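Side-chain contacts in translation initiation factor eIF-2B (PDB 1VB5), which probably catalyses the exchange of GDP for GTP on initiation factor 2, as a member of the eIF-2B alpha/beta/delta family: residues B[19-24]-B[220-225]; B[23-28]-B[86-91]; B[29-34]-B[49-54]; B[70-75]-B[79-84]. All coordinates share one frame; numbering follows the deposited sequence.

Contact 1: residues B[19-24]-B[220-225]; sequences KGASWL and TYKFHP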
# COMPACT_ATOMS: atom_id res chain seq x y z
N LYS B 19 14.22 -9.85 -9.20
CA LYS B 19 15.46 -9.07 -9.25
C LYS B 19 15.15 -7.74 -9.95
O LYS B 19 14.36 -7.70 -10.89
CB LYS B 19 16.54 -9.84 -10.02
CG LYS B 19 17.10 -11.03 -9.26
CD LYS B 19 17.81 -10.58 -7.99
CE LYS B 19 18.43 -11.76 -7.23
NZ LYS B 19 19.12 -11.33 -5.97
N GLY B 20 15.77 -6.66 -9.48
CA GLY B 20 15.50 -5.36 -10.06
C GLY B 20 16.50 -4.79 -11.05
O GLY B 20 17.13 -5.53 -11.81
N ALA B 21 16.63 -3.47 -11.04
CA ALA B 21 17.53 -2.75 -11.93
C ALA B 21 18.87 -3.45 -12.13
O ALA B 21 19.16 -3.94 -13.22
CB ALA B 21 17.75 -1.33 -11.40
N SER B 22 19.68 -3.48 -11.08
CA SER B 22 21.00 -4.11 -11.14
C SER B 22 21.04 -5.38 -12.00
O SER B 22 21.80 -5.45 -12.96
CB SER B 22 21.47 -4.44 -9.72
OG SER B 22 22.70 -5.14 -9.75
N TRP B 23 20.22 -6.37 -11.66
CA TRP B 23 20.19 -7.62 -12.41
C TRP B 23 19.94 -7.39 -13.90
O TRP B 23 20.64 -7.96 -14.74
CB TRP B 23 19.12 -8.55 -11.86
CG TRP B 23 19.11 -9.91 -12.52
CD1 TRP B 23 19.90 -10.98 -12.21
CD2 TRP B 23 18.28 -10.32 -13.61
NE1 TRP B 23 19.62 -12.03 -13.04
CE2 TRP B 23 18.63 -11.66 -13.91
CE3 TRP B 23 17.28 -9.70 -14.37
CZ2 TRP B 23 18.01 -12.38 -14.94
CZ3 TRP B 23 16.66 -10.42 -15.39
CH2 TRP B 23 17.03 -11.75 -15.67
N LEU B 24 18.93 -6.58 -14.22
CA LEU B 24 18.61 -6.30 -15.61
C LEU B 24 19.80 -5.68 -16.33
O LEU B 24 20.07 -6.01 -17.48
CB LEU B 24 17.42 -5.33 -15.72
CG LEU B 24 16.02 -5.90 -15.51
CD1 LEU B 24 15.01 -4.79 -15.77
CD2 LEU B 24 15.77 -7.06 -16.45
N THR B 220 25.39 6.02 -9.49
CA THR B 220 25.42 7.05 -10.53
C THR B 220 24.87 6.61 -11.89
O THR B 220 24.32 7.43 -12.62
CB THR B 220 26.87 7.58 -10.68
OG1 THR B 220 27.12 8.54 -9.64
CG2 THR B 220 27.09 8.20 -12.03
N TYR B 221 25.01 5.34 -12.23
CA TYR B 221 24.50 4.89 -13.52
C TYR B 221 22.97 4.77 -13.51
O TYR B 221 22.37 4.35 -14.50
CB TYR B 221 25.16 3.56 -13.94
CG TYR B 221 24.85 2.36 -13.07
CD1 TYR B 221 23.62 1.70 -13.18
CD2 TYR B 221 25.77 1.90 -12.13
CE1 TYR B 221 23.32 0.61 -12.37
CE2 TYR B 221 25.47 0.81 -11.31
CZ TYR B 221 24.25 0.17 -11.44
OH TYR B 221 23.95 -0.89 -10.61
N LYS B 222 22.35 5.17 -12.40
CA LYS B 222 20.89 5.14 -12.30
C LYS B 222 20.33 6.55 -12.45
O LYS B 222 19.12 6.76 -12.42
CB LYS B 222 20.45 4.52 -10.97
CG LYS B 222 20.71 3.02 -10.92
CD LYS B 222 20.33 2.41 -9.58
CE LYS B 222 20.33 0.89 -9.67
NZ LYS B 222 19.93 0.27 -8.38
N PHE B 223 21.23 7.52 -12.61
CA PHE B 223 20.82 8.91 -12.80
C PHE B 223 20.61 9.12 -14.30
O PHE B 223 21.51 8.85 -15.09
CB PHE B 223 21.93 9.87 -12.32
CG PHE B 223 22.01 10.02 -10.82
CD1 PHE B 223 22.21 8.91 -10.00
CD2 PHE B 223 21.92 11.28 -10.23
CE1 PHE B 223 22.33 9.05 -8.61
CE2 PHE B 223 22.03 11.43 -8.84
CZ PHE B 223 22.24 10.31 -8.03
N HIS B 224 19.42 9.57 -14.69
CA HIS B 224 19.16 9.81 -16.11
C HIS B 224 19.57 11.26 -16.37
O HIS B 224 19.17 12.18 -15.64
CB HIS B 224 17.68 9.61 -16.42
CG HIS B 224 17.39 9.49 -17.89
ND1 HIS B 224 16.99 8.31 -18.48
CD2 HIS B 224 17.46 10.40 -18.88
CE1 HIS B 224 16.81 8.50 -19.77
NE2 HIS B 224 17.09 9.76 -20.04
N PRO B 225 20.38 11.49 -17.41
CA PRO B 225 20.86 12.83 -17.75
C PRO B 225 19.92 13.83 -18.41
O PRO B 225 20.18 15.03 -18.37
CB PRO B 225 22.07 12.54 -18.63
CG PRO B 225 21.62 11.33 -19.38
CD PRO B 225 20.98 10.48 -18.30
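The ring of Tyr-221 approaches Ser-22 with its phenol end; neither of its faces is laid against 19-24. Its OH stands 4.4 Å from Ser-22 CA and the same from Ser-22 CB, which is loose van der Waals contact. The two hydroxyls do not pair: Tyr-221 OH and Ser-22 OG are 4.5 Å apart, and Ser-22 OG is instead hydrogen-bonded to Lys-96 NZ. Tyr-221 OH is buried here without a hydrogen-bond partner anywhere in the model.

The second touch is aliphatic. Lys-222 leaves the backbone with CG anti to its carbonyl carbon (chi1 -71°) and then runs fully extended, which carries the far end of the chain across to the first residue of the helix. There its CE packs on Ala-21 CB at 3.8 Å, with NZ a little farther from the same methyl at 4.1 Å. The Ala-21 side chain points toward the lysine's segment and meets CE with its single carbon, while NZ makes a long, weak ion pair with Glu-219. Close to the start of the helix, where Gly-20 is the N-cap, the backbones stay well apart, Ala-21 CA and Lys-222 CA being 8.6 Å from each other.

The contact thus joins the N-terminal end of helix 21-38 to the loop that follows strand 214-217 of the mostly parallel, Rossmann-like sheet, near the centre of the molecule. Helix 120-131 borders both sides through Ser-120 and Thr-121, and Asn-67 of helix 63-71 ties the loop down by donating to the carbonyls of Tyr-221 and Phe-223.

Contact 2: residues B[23-28]-B[86-91]; sequences WLAKKG and LEFLRR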
# COMPACT_ATOMS: atom_id res chain seq x y z
N TRP B 23 20.22 -6.37 -11.66
CA TRP B 23 20.19 -7.62 -12.41
C TRP B 23 19.94 -7.39 -13.90
O TRP B 23 20.64 -7.96 -14.74
CB TRP B 23 19.12 -8.55 -11.86
CG TRP B 23 19.11 -9.91 -12.52
CD1 TRP B 23 19.90 -10.98 -12.21
CD2 TRP B 23 18.28 -10.32 -13.61
NE1 TRP B 23 19.62 -12.03 -13.04
CE2 TRP B 23 18.63 -11.66 -13.91
CE3 TRP B 23 17.28 -9.70 -14.37
CZ2 TRP B 23 18.01 -12.38 -14.94
CZ3 TRP B 23 16.66 -10.42 -15.39
CH2 TRP B 23 17.03 -11.75 -15.67
N LEU B 24 18.93 -6.58 -14.22
CA LEU B 24 18.61 -6.30 -15.61
C LEU B 24 19.80 -5.68 -16.33
O LEU B 24 20.07 -6.01 -17.48
CB LEU B 24 17.42 -5.33 -15.72
CG LEU B 24 16.02 -5.90 -15.51
CD1 LEU B 24 15.01 -4.79 -15.77
CD2 LEU B 24 15.77 -7.06 -16.45
N ALA B 25 20.49 -4.79 -15.64
CA ALA B 25 21.66 -4.13 -16.20
C ALA B 25 22.69 -5.18 -16.62
O ALA B 25 23.28 -5.09 -17.69
CB ALA B 25 22.27 -3.17 -15.18
N LYS B 26 22.88 -6.19 -15.77
CA LYS B 26 23.83 -7.25 -16.06
C LYS B 26 23.41 -8.03 -17.30
O LYS B 26 24.24 -8.31 -18.17
CB LYS B 26 23.95 -8.21 -14.87
CG LYS B 26 24.57 -7.58 -13.65
CD LYS B 26 24.78 -8.60 -12.54
CE LYS B 26 25.34 -7.93 -11.30
NZ LYS B 26 25.55 -8.90 -10.19
N LYS B 27 22.13 -8.38 -17.39
CA LYS B 27 21.62 -9.12 -18.54
C LYS B 27 21.77 -8.27 -19.80
O LYS B 27 22.05 -8.79 -20.88
CB LYS B 27 20.15 -9.48 -18.33
CG LYS B 27 19.88 -10.32 -17.09
CD LYS B 27 20.55 -11.68 -17.15
CE LYS B 27 19.97 -12.54 -18.27
NZ LYS B 27 20.55 -13.92 -18.27
N GLY B 28 21.58 -6.96 -19.66
CA GLY B 28 21.71 -6.07 -20.80
C GLY B 28 23.13 -6.11 -21.32
O GLY B 28 23.36 -6.14 -22.53
N LEU B 86 32.17 -5.31 -20.64
CA LEU B 86 32.79 -5.85 -19.44
C LEU B 86 33.17 -4.74 -18.46
O LEU B 86 33.17 -4.95 -17.24
CB LEU B 86 34.04 -6.66 -19.79
CG LEU B 86 33.84 -7.94 -20.61
CD1 LEU B 86 35.20 -8.55 -20.94
CD2 LEU B 86 32.99 -8.94 -19.82
N GLU B 87 33.51 -3.57 -18.99
CA GLU B 87 33.88 -2.45 -18.14
C GLU B 87 32.65 -1.92 -17.41
O GLU B 87 32.73 -1.52 -16.25
CB GLU B 87 34.53 -1.33 -18.94
CG GLU B 87 35.31 -0.36 -18.07
CD GLU B 87 35.62 0.95 -18.77
OE1 GLU B 87 36.03 0.91 -19.95
OE2 GLU B 87 35.46 2.01 -18.13
N PHE B 88 31.51 -1.90 -18.10
CA PHE B 88 30.27 -1.44 -17.49
C PHE B 88 29.99 -2.35 -16.29
O PHE B 88 29.71 -1.88 -15.19
CB PHE B 88 29.11 -1.52 -18.48
CG PHE B 88 27.86 -0.81 -18.00
CD1 PHE B 88 27.70 0.56 -18.22
CD2 PHE B 88 26.87 -1.49 -17.30
CE1 PHE B 88 26.57 1.23 -17.74
CE2 PHE B 88 25.74 -0.83 -16.82
CZ PHE B 88 25.59 0.53 -17.04
N LEU B 89 30.10 -3.65 -16.52
CA LEU B 89 29.88 -4.63 -15.46
C LEU B 89 30.84 -4.41 -14.29
O LEU B 89 30.44 -4.47 -13.13
CB LEU B 89 30.02 -6.05 -16.01
CG LEU B 89 28.92 -6.50 -16.97
CD1 LEU B 89 29.22 -7.90 -17.50
CD2 LEU B 89 27.58 -6.50 -16.25
N ARG B 90 32.10 -4.15 -14.61
CA ARG B 90 33.09 -3.91 -13.56
C ARG B 90 32.74 -2.66 -12.77
O ARG B 90 32.90 -2.62 -11.55
CB ARG B 90 34.49 -3.76 -14.17
CG ARG B 90 35.61 -3.72 -13.14
CD ARG B 90 36.93 -3.31 -13.79
NE ARG B 90 36.86 -1.95 -14.32
CZ ARG B 90 36.66 -0.86 -13.57
NH1 ARG B 90 36.52 -0.97 -12.26
NH2 ARG B 90 36.59 0.33 -14.15
N ARG B 91 32.26 -1.63 -13.47
CA ARG B 91 31.89 -0.39 -12.80
C ARG B 91 30.66 -0.57 -11.91
O ARG B 91 30.61 -0.01 -10.81
CB ARG B 91 31.63 0.73 -13.82
CG ARG B 91 32.88 1.21 -14.55
CD ARG B 91 32.60 2.46 -15.35
NE ARG B 91 33.77 2.91 -16.10
CZ ARG B 91 33.85 4.07 -16.75
NH1 ARG B 91 32.81 4.91 -16.74
NH2 ARG B 91 34.95 4.40 -17.42
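Phe-88 meets Ala-25 at the rim of its ring: Ala-25 CB lies near the ring plane, 4.5 Å from CE2, so the methyl abuts an edge and stacks on neither face. The ring is carried toward helix 21-38 because CG stands anti to the backbone N (chi1 -169°). Ring and methyl are both buried, and Ser-64 and Leu-68 of helix 63-71 pack against Ala-25 and Phe-88 respectively.

Next along the chain, Leu-89 makes the closer touch. One branch does the work, CD2 coming to 3.8 Å from Lys-26 CA and 4.1 Å from Lys-26 CG. The leucine therefore rests on the backbone and the root of the lysine; the rest of that lysine runs out extended and leads its amino group away from the contact. This is helix-to-helix packing inside the N-terminal helical part of the protein, with helices 21-38 and 78-106 running in roughly opposite directions. They come near enough here for Lys-26 CA and Leu-89 CA to be 6.6 Å apart.

Arg-90 faces elsewhere and forms a salt bridge with Glu-94. Arg-91 folds back by one turn to Glu-87, forming a salt bridge in which NE and NH2 both address Glu-87 OE2; NE is 2.8 Å from OE2, but both bonds are strongly bent and weak.

Contact 3: residues B[29-34]-B[49-54]; sequences AEAFLT and MELREE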
# COMPACT_ATOMS: atom_id res chain seq x y z
N ALA B 29 24.09 -6.11 -20.40
CA ALA B 29 25.50 -6.16 -20.77
C ALA B 29 25.79 -7.50 -21.43
O ALA B 29 26.55 -7.58 -22.39
CB ALA B 29 26.38 -5.98 -19.53
N GLU B 30 25.17 -8.56 -20.90
CA GLU B 30 25.34 -9.90 -21.44
C GLU B 30 24.84 -9.94 -22.88
O GLU B 30 25.38 -10.67 -23.71
CB GLU B 30 24.55 -10.92 -20.62
CG GLU B 30 25.21 -11.33 -19.31
CD GLU B 30 24.34 -12.29 -18.51
OE1 GLU B 30 23.88 -13.30 -19.08
OE2 GLU B 30 24.14 -12.04 -17.30
N ALA B 31 23.81 -9.14 -23.17
CA ALA B 31 23.25 -9.09 -24.51
C ALA B 31 24.29 -8.55 -25.48
O ALA B 31 24.48 -9.10 -26.57
CB ALA B 31 22.02 -8.19 -24.52
N PHE B 32 24.97 -7.47 -25.09
CA PHE B 32 25.99 -6.89 -25.95
C PHE B 32 27.20 -7.81 -26.09
O PHE B 32 27.79 -7.89 -27.16
CB PHE B 32 26.43 -5.51 -25.42
CG PHE B 32 25.41 -4.43 -25.65
CD1 PHE B 32 24.50 -4.09 -24.65
CD2 PHE B 32 25.36 -3.76 -26.86
CE1 PHE B 32 23.54 -3.09 -24.87
CE2 PHE B 32 24.41 -2.77 -27.09
CZ PHE B 32 23.50 -2.43 -26.09
N LEU B 33 27.57 -8.50 -25.01
CA LEU B 33 28.69 -9.43 -25.04
C LEU B 33 28.37 -10.58 -25.98
O LEU B 33 29.26 -11.12 -26.65
CB LEU B 33 28.97 -9.99 -23.64
CG LEU B 33 29.70 -9.07 -22.66
CD1 LEU B 33 29.76 -9.72 -21.29
CD2 LEU B 33 31.11 -8.80 -23.18
N THR B 34 27.09 -10.94 -26.04
CA THR B 34 26.61 -12.01 -26.90
C THR B 34 26.64 -11.54 -28.35
O THR B 34 27.04 -12.29 -29.25
CB THR B 34 25.16 -12.40 -26.52
OG1 THR B 34 25.16 -13.00 -25.22
CG2 THR B 34 24.59 -13.38 -27.54
N MET B 49 23.07 -0.42 -32.68
CA MET B 49 22.07 0.64 -32.69
C MET B 49 20.70 0.06 -32.34
O MET B 49 19.93 0.65 -31.59
CB MET B 49 22.00 1.28 -34.08
CG MET B 49 23.24 2.05 -34.48
SD MET B 49 23.34 3.65 -33.67
CE MET B 49 22.83 4.72 -35.02
N GLU B 50 20.42 -1.12 -32.89
CA GLU B 50 19.15 -1.78 -32.64
C GLU B 50 19.06 -2.31 -31.21
O GLU B 50 18.03 -2.19 -30.57
CB GLU B 50 18.95 -2.93 -33.64
CG GLU B 50 17.60 -3.63 -33.51
CD GLU B 50 17.32 -4.59 -34.65
OE1 GLU B 50 18.08 -5.58 -34.80
OE2 GLU B 50 16.34 -4.37 -35.40
N LEU B 51 20.15 -2.90 -30.72
CA LEU B 51 20.16 -3.43 -29.36
C LEU B 51 20.05 -2.29 -28.35
O LEU B 51 19.43 -2.44 -27.30
CB LEU B 51 21.44 -4.24 -29.10
CG LEU B 51 21.48 -4.95 -27.74
CD1 LEU B 51 20.23 -5.79 -27.56
CD2 LEU B 51 22.73 -5.82 -27.65
N ARG B 52 20.65 -1.14 -28.67
CA ARG B 52 20.58 0.02 -27.80
C ARG B 52 19.11 0.33 -27.52
O ARG B 52 18.72 0.60 -26.38
CB ARG B 52 21.20 1.25 -28.49
CG ARG B 52 22.66 1.50 -28.17
CD ARG B 52 23.09 2.82 -28.80
NE ARG B 52 24.42 3.23 -28.36
CZ ARG B 52 25.00 4.37 -28.70
NH1 ARG B 52 24.38 5.23 -29.50
NH2 ARG B 52 26.22 4.66 -28.25
N GLU B 53 18.30 0.28 -28.57
CA GLU B 53 16.88 0.57 -28.48
C GLU B 53 16.09 -0.53 -27.77
O GLU B 53 15.27 -0.24 -26.90
CB GLU B 53 16.32 0.80 -29.88
CG GLU B 53 14.94 1.42 -29.91
CD GLU B 53 14.64 2.08 -31.23
OE1 GLU B 53 13.50 2.57 -31.41
OE2 GLU B 53 15.55 2.12 -32.10
N GLU B 54 16.33 -1.78 -28.14
CA GLU B 54 15.62 -2.90 -27.53
C GLU B 54 15.90 -3.02 -26.03
O GLU B 54 15.01 -3.36 -25.25
CB GLU B 54 16.00 -4.21 -28.22
CG GLU B 54 15.62 -4.25 -29.69
CD GLU B 54 14.16 -3.94 -29.93
OE1 GLU B 54 13.30 -4.66 -29.37
OE2 GLU B 54 13.86 -2.99 -30.68
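Just before Ala-31 and Phe-32, the two residues that their helix sends against Leu-51, Glu-30 O is gripped by two donors from Thr-34. The threonine N supplies the ordinary helical bond at 2.9 Å, and Thr-34 OG1 donates to Glu-30 O at 2.8 Å from the opposite face of the carbonyl plane.

Across the contact, one methyl dominates. Leu-51 CD2 sits over the centre of the Phe-32 ring, 3.4 Å from the centroid and only 12° off the normal, a CH-pi contact made squarely over the face. Its CG follows over the far end of the ring, 3.6 Å from Phe-32 CZ. The branch gets there because Leu-51 CG is anti to the backbone N (chi1 -175°), stretching the side chain out toward the other helix. Helices 21-38 and 41-58 form an antiparallel helical hairpin: their short segments here run at 162° to each other, with the axes 10.9 Å apart. The same CD2 also touches Ala-31 CB at 4.0 Å, so it meets a methyl on one flank and the aromatic face on another, roughly at right angles.

Beyond the leucine, the ring tip reaches the opposing backbone, with Phe-32 CZ 4.1 Å from Arg-52 N. An alanine in place of Phe-32 would remove this platform and would probably open a gap beneath Leu-51, letting its methyl turn. Ile-48, Val-55 and Ile-72 pack round the phenylalanine, while Val-6 of helix 4-14 touches Leu-51.

Contact 4: residues B[70-75]-B[79-84]; sequences RFIPVT and DILKSR
Two hydrogen bonds from Arg-84 converge on Phe-71 O, the carbonyl at the end of helix 63-71. NH2 reaches this oxygen at 3.1 Å, in the carbonyl plane and on a lone pair (N-H...O angle 154°); NE reaches the same Phe-71 O at 3.2 Å, tilted from that plane. The grip is side-on, with the oxygen in the guanidinium plane.

The flat face of the same group stacks on the Phe-71 ring, planes 16° apart, with Arg-84 CZ 3.6 Å from the ring centroid: a cation-pi contact. Bends at chi2 (-70°) and chi3 fold the chain back to lay it there.

Apolar contacts fill in the rest. Pro-73 CD packs on Arg-84 CG at 3.6 Å, Pro-73 CG on Ile-80 CG2 at 3.9 Å, and Ile-72 CG2 meets Leu-81 CD1 at 3.5 Å. Thr-75 adds its methyl, CG2, against Ile-80 CB.

A methionine replacing Arg-84 is likely to leave Phe-71 O without both donors and the ring without the guanidinium stacked on its face. Edge and face of one guanidinium are used at once, which should fix its rotation; its NH1 also makes a long, weak ion pair with Glu-87.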
# COMPACT_ATOMS: atom_id res chain seq x y z
N ARG B 70 24.15 4.01 -23.81
CA ARG B 70 25.03 5.11 -24.23
C ARG B 70 26.49 4.79 -23.96
O ARG B 70 27.38 5.39 -24.56
CB ARG B 70 24.67 6.41 -23.51
CG ARG B 70 23.26 6.91 -23.76
CD ARG B 70 22.92 6.96 -25.24
NE ARG B 70 21.66 7.65 -25.48
CZ ARG B 70 20.92 7.51 -26.58
NH1 ARG B 70 21.33 6.70 -27.55
NH2 ARG B 70 19.79 8.19 -26.71
N PHE B 71 26.74 3.85 -23.05
CA PHE B 71 28.10 3.46 -22.71
C PHE B 71 28.71 2.61 -23.81
O PHE B 71 29.91 2.71 -24.10
CB PHE B 71 28.11 2.68 -21.39
CG PHE B 71 29.48 2.48 -20.82
CD1 PHE B 71 30.14 3.53 -20.19
CD2 PHE B 71 30.13 1.25 -20.94
CE1 PHE B 71 31.43 3.36 -19.67
CE2 PHE B 71 31.42 1.07 -20.43
CZ PHE B 71 32.07 2.12 -19.80
N ILE B 72 27.89 1.76 -24.42
CA ILE B 72 28.36 0.89 -25.50
C ILE B 72 28.47 1.72 -26.78
O ILE B 72 27.47 2.24 -27.28
CB ILE B 72 27.40 -0.31 -25.72
CG1 ILE B 72 27.69 -1.40 -24.69
CG2 ILE B 72 27.62 -0.90 -27.11
CD1 ILE B 72 27.76 -0.93 -23.27
N PRO B 73 29.68 1.86 -27.32
CA PRO B 73 29.91 2.64 -28.54
C PRO B 73 29.41 1.96 -29.80
O PRO B 73 29.38 0.73 -29.88
CB PRO B 73 31.42 2.81 -28.55
CG PRO B 73 31.89 1.50 -28.01
CD PRO B 73 30.95 1.30 -26.82
N VAL B 74 29.01 2.76 -30.78
CA VAL B 74 28.56 2.24 -32.06
C VAL B 74 29.87 2.08 -32.83
O VAL B 74 30.40 3.04 -33.39
CB VAL B 74 27.63 3.23 -32.78
CG1 VAL B 74 27.27 2.70 -34.16
CG2 VAL B 74 26.37 3.46 -31.95
N THR B 75 30.41 0.87 -32.81
CA THR B 75 31.68 0.57 -33.46
C THR B 75 31.61 -0.74 -34.22
O THR B 75 30.68 -1.53 -34.04
CB THR B 75 32.79 0.47 -32.41
OG1 THR B 75 34.05 0.21 -33.05
CG2 THR B 75 32.49 -0.65 -31.43
N ASP B 79 36.42 -6.41 -30.36
CA ASP B 79 37.16 -6.26 -29.12
C ASP B 79 36.77 -5.01 -28.32
O ASP B 79 36.87 -5.00 -27.09
CB ASP B 79 38.66 -6.23 -29.42
CG ASP B 79 39.04 -5.17 -30.43
OD1 ASP B 79 38.52 -5.23 -31.57
OD2 ASP B 79 39.85 -4.28 -30.09
N ILE B 80 36.32 -3.96 -29.00
CA ILE B 80 35.92 -2.74 -28.30
C ILE B 80 34.55 -2.98 -27.65
O ILE B 80 34.36 -2.71 -26.46
CB ILE B 80 35.81 -1.53 -29.26
CG1 ILE B 80 37.19 -1.22 -29.87
CG2 ILE B 80 35.29 -0.31 -28.50
CD1 ILE B 80 38.24 -0.75 -28.86
N LEU B 81 33.61 -3.49 -28.43
CA LEU B 81 32.27 -3.78 -27.94
C LEU B 81 32.36 -4.63 -26.68
O LEU B 81 31.77 -4.29 -25.65
CB LEU B 81 31.46 -4.52 -29.01
CG LEU B 81 30.08 -5.04 -28.61
CD1 LEU B 81 29.26 -3.93 -27.95
CD2 LEU B 81 29.37 -5.56 -29.85
N LYS B 82 33.10 -5.73 -26.76
CA LYS B 82 33.27 -6.63 -25.63
C LYS B 82 33.89 -5.92 -24.44
O LYS B 82 33.40 -6.02 -23.32
CB LYS B 82 34.16 -7.82 -26.03
CG LYS B 82 34.57 -8.69 -24.84
CD LYS B 82 35.44 -9.87 -25.26
CE LYS B 82 35.80 -10.73 -24.06
NZ LYS B 82 36.60 -11.94 -24.44
N SER B 83 34.99 -5.22 -24.69
CA SER B 83 35.70 -4.52 -23.63
C SER B 83 34.83 -3.50 -22.89
O SER B 83 34.89 -3.40 -21.67
CB SER B 83 36.93 -3.82 -24.21
OG SER B 83 37.71 -3.25 -23.17
N ARG B 84 34.01 -2.76 -23.63
CA ARG B 84 33.15 -1.76 -23.01
C ARG B 84 32.06 -2.42 -22.16
O ARG B 84 31.76 -1.95 -21.07
CB ARG B 84 32.54 -0.85 -24.07
CG ARG B 84 33.57 0.05 -24.76
CD ARG B 84 34.08 1.13 -23.82
NE ARG B 84 33.05 2.13 -23.55
CZ ARG B 84 33.21 3.19 -22.75
NH1 ARG B 84 34.37 3.40 -22.14
NH2 ARG B 84 32.21 4.04 -22.58

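How the contacts relate
Helix 21-38 runs through the first three contacts in order: its start in contact 1, its next turn in contact 2, then contact 3, whose centre is about 16 Å from that of contact 1. Helix 78-106 serves contacts 2 and 4, centres about 12 Å apart. Along the chain, contacts 3 and 4 come in series, both nested inside the loop closed by contact 2 and the wider one closed by contact 1. Leu-89 on Ala-29 joins contacts 2 and 3, Phe-88 against Phe-71 joins 2 and 4, and Arg-52 NH2 to Ile-72 O links 3 and 4. Contacts 2 to 4 thus form one helical bundle, and contact 1 is one place where it meets the Rossmann-like part.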